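Long-range contact in uncharacterized conserved protein (Idiomarina loihiensis, PDB 2QSD), which is of unknown function, a conserved protein of the DUF1543 family: residues K9-V15 against L57-L63. Sequence-based numbering, arbitrary orientation.
Sequences KLFLVYV and LDSFVHL
Tyr14 faces two residues, Asp58 and Ser59, in a classic beta bulge that shifts the register of an otherwise regular antiparallel pair. Tyr14 O accepts Asp58 N at 2.8 Å and, more weakly, Ser59 N at 3.3 Å, while Tyr14 N returns a bond to Ser59 O. With CG anti to the backbone N (chi1 -175°), the Tyr14 ring is carried beside Asp58, its CD2 3.7 Å from Asp58 CB. Ser59 OG packs against Tyr14 CB and hydrogen-bonds Tyr102 OH. Beyond the bulge, Leu12 and Val61 form a hydrogen-bonded pair whose side chains meet CG to CG1, on the Tyr14 face. On the other face, Leu57 CD1 touches both Val13 CB and Val15 CG1. At the far end the aliphatic chain of Lys9 passes over one face of the His62 imidazole, a CH-pi contact with CG 3.9 Å from the ring centroid. A water joins Leu10 N to Leu63 O and, weakly, to His62 NE2. Replacing His62 by an alanine is likely to leave the Lys9 methylenes without their ring face and the water without its weak bond to NE2. Strands 26-34, beside 9-17, and 172-173 and 175-177, beside 56-62, continue the antiparallel sheet. Backbone bonds thus secure the pairing, one shared carbonyl absorbs the register break, and apolar contacts dominate the Leu57 face while the Ser59 face mixes in polar ones.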
loop_
_atom_site.group_PDB
_atom_site.type_symbol
_atom_site.label_atom_id
_atom_site.label_comp_id
_atom_site.label_asym_id
_atom_site.label_seq_id
_atom_site.Cartn_x
_atom_site.Cartn_y
_atom_site.Cartn_z
ATOM N N LYS A 9 12.058 23.351 5.105
ATOM C CA LYS A 9 10.663 22.998 5.248
ATOM C C LYS A 9 10.539 21.517 5.602
ATOM O O LYS A 9 11.319 20.690 5.127
ATOM C CB LYS A 9 9.924 23.282 3.943
ATOM C CG LYS A 9 9.801 24.761 3.575
ATOM C CD LYS A 9 9.277 24.914 2.144
ATOM C CE LYS A 9 9.032 26.363 1.768
ATOM N NZ LYS A 9 10.298 27.150 1.695
ATOM N N LEU A 10 9.571 21.189 6.449
ATOM C CA LEU A 10 9.219 19.802 6.707
ATOM C C LEU A 10 8.126 19.372 5.732
ATOM O O LEU A 10 7.037 19.958 5.695
ATOM C CB LEU A 10 8.750 19.605 8.156
ATOM C CG LEU A 10 8.312 18.185 8.544
ATOM C CD1 LEU A 10 9.483 17.202 8.511
ATOM C CD2 LEU A 10 7.644 18.164 9.907
ATOM N N PHE A 11 8.429 18.353 4.940
ATOM C CA PHE A 11 7.475 17.797 4.002
ATOM C C PHE A 11 7.059 16.398 4.420
ATOM O O PHE A 11 7.886 15.588 4.854
ATOM C CB PHE A 11 8.077 17.711 2.608
ATOM C CG PHE A 11 8.411 19.039 1.987
ATOM C CD1 PHE A 11 9.728 19.492 1.962
ATOM C CD2 PHE A 11 7.421 19.811 1.380
ATOM C CE1 PHE A 11 10.058 20.699 1.352
ATOM C CE2 PHE A 11 7.736 21.024 0.773
ATOM C CZ PHE A 11 9.058 21.469 0.760
ATOM N N LEU A 12 5.770 16.123 4.288
ATOM C CA LEU A 12 5.261 14.769 4.385
ATOM C C LEU A 12 4.920 14.321 2.967
ATOM O O LEU A 12 4.074 14.921 2.313
ATOM C CB LEU A 12 4.093 14.724 5.381
ATOM C CG LEU A 12 2.692 14.084 5.374
ATOM C CD1 LEU A 12 2.468 12.886 4.482
ATOM C CD2 LEU A 12 2.312 13.742 6.809
ATOM N N VAL A 13 5.611 13.289 2.487
ATOM C CA VAL A 13 5.484 12.840 1.100
ATOM C C VAL A 13 4.916 11.427 1.007
ATOM O O VAL A 13 5.253 10.549 1.801
ATOM C CB VAL A 13 6.833 12.927 0.318
ATOM C CG1 VAL A 13 7.341 14.349 0.257
ATOM C CG2 VAL A 13 7.894 12.061 0.937
ATOM N N TYR A 14 4.039 11.221 0.036
ATOM C CA TYR A 14 3.437 9.921 -0.205
ATOM C C TYR A 14 4.066 9.398 -1.483
ATOM O O TYR A 14 3.895 9.974 -2.557
ATOM C CB TYR A 14 1.931 10.089 -0.355
ATOM C CG TYR A 14 1.110 8.828 -0.503
ATOM C CD1 TYR A 14 1.022 7.895 0.534
ATOM C CD2 TYR A 14 0.366 8.597 -1.663
ATOM C CE1 TYR A 14 0.246 6.743 0.409
ATOM C CE2 TYR A 14 -0.421 7.447 -1.802
ATOM C CZ TYR A 14 -0.473 6.527 -0.764
ATOM O OH TYR A 14 -1.241 5.397 -0.897
ATOM N N VAL A 15 4.844 8.332 -1.356
ATOM C CA VAL A 15 5.600 7.823 -2.491
ATOM C C VAL A 15 5.158 6.417 -2.844
ATOM O O VAL A 15 4.581 5.713 -2.016
ATOM C CB VAL A 15 7.119 7.877 -2.242
ATOM C CG1 VAL A 15 7.576 9.312 -2.152
ATOM C CG2 VAL A 15 7.496 7.131 -0.964
ATOM N N LEU A 57 6.645 9.991 -6.820
ATOM C CA LEU A 57 5.965 10.798 -5.830
ATOM C C LEU A 57 4.490 10.909 -6.209
ATOM O O LEU A 57 4.171 11.190 -7.363
ATOM C CB LEU A 57 6.614 12.174 -5.828
ATOM C CG LEU A 57 6.243 13.198 -4.774
ATOM C CD1 LEU A 57 6.921 12.868 -3.459
ATOM C CD2 LEU A 57 6.675 14.553 -5.289
ATOM N N ASP A 58 3.595 10.695 -5.244
ATOM C CA ASP A 58 2.147 10.717 -5.513
ATOM C C ASP A 58 1.385 11.882 -4.880
ATOM O O ASP A 58 0.478 12.436 -5.495
ATOM C CB ASP A 58 1.495 9.383 -5.141
ATOM C CG ASP A 58 1.848 8.268 -6.119
ATOM O OD1 ASP A 58 2.390 8.570 -7.206
ATOM O OD2 ASP A 58 1.585 7.088 -5.799
ATOM N N SER A 59 1.731 12.223 -3.644
ATOM C CA SER A 59 1.264 13.456 -3.023
ATOM C C SER A 59 2.252 13.922 -1.967
ATOM O O SER A 59 3.096 13.153 -1.512
ATOM C CB SER A 59 -0.134 13.297 -2.418
ATOM O OG SER A 59 -0.134 12.386 -1.340
ATOM N N PHE A 60 2.149 15.194 -1.600
ATOM C CA PHE A 60 2.921 15.752 -0.505
ATOM C C PHE A 60 2.228 16.954 0.121
ATOM O O PHE A 60 1.351 17.572 -0.491
ATOM C CB PHE A 60 4.345 16.126 -0.946
ATOM C CG PHE A 60 4.417 17.306 -1.877
ATOM C CD1 PHE A 60 4.443 17.115 -3.252
ATOM C CD2 PHE A 60 4.490 18.605 -1.381
ATOM C CE1 PHE A 60 4.520 18.196 -4.120
ATOM C CE2 PHE A 60 4.559 19.694 -2.240
ATOM C CZ PHE A 60 4.578 19.490 -3.612
ATOM N N VAL A 61 2.650 17.289 1.334
ATOM C CA VAL A 61 2.243 18.520 1.994
ATOM C C VAL A 61 3.413 19.104 2.775
ATOM O O VAL A 61 4.163 18.379 3.427
ATOM C CB VAL A 61 0.981 18.313 2.885
ATOM C CG1 VAL A 61 1.171 17.161 3.885
ATOM C CG2 VAL A 61 0.571 19.609 3.588
ATOM N N HIS A 62 3.595 20.415 2.652
ATOM C CA HIS A 62 4.500 21.168 3.509
ATOM C C HIS A 62 3.790 21.315 4.840
ATOM O O HIS A 62 2.739 21.954 4.919
ATOM C CB HIS A 62 4.806 22.533 2.874
ATOM C CG HIS A 62 5.506 23.502 3.782
ATOM N ND1 HIS A 62 5.337 24.866 3.675
ATOM C CD2 HIS A 62 6.377 23.312 4.803
ATOM C CE1 HIS A 62 6.072 25.472 4.588
ATOM N NE2 HIS A 62 6.709 24.551 5.288
ATOM N N LEU A 63 4.362 20.705 5.873
ATOM C CA LEU A 63 3.765 20.685 7.208
ATOM C C LEU A 63 4.387 21.783 8.069
ATOM O O LEU A 63 5.571 21.707 8.394
ATOM C CB LEU A 63 4.035 19.329 7.861
ATOM C CG LEU A 63 2.909 18.415 8.339
ATOM C CD1 LEU A 63 3.448 17.509 9.437
ATOM C CD2 LEU A 63 1.664 19.160 8.815
HETATM O O HOH W 1 7.908 22.855 7.864
#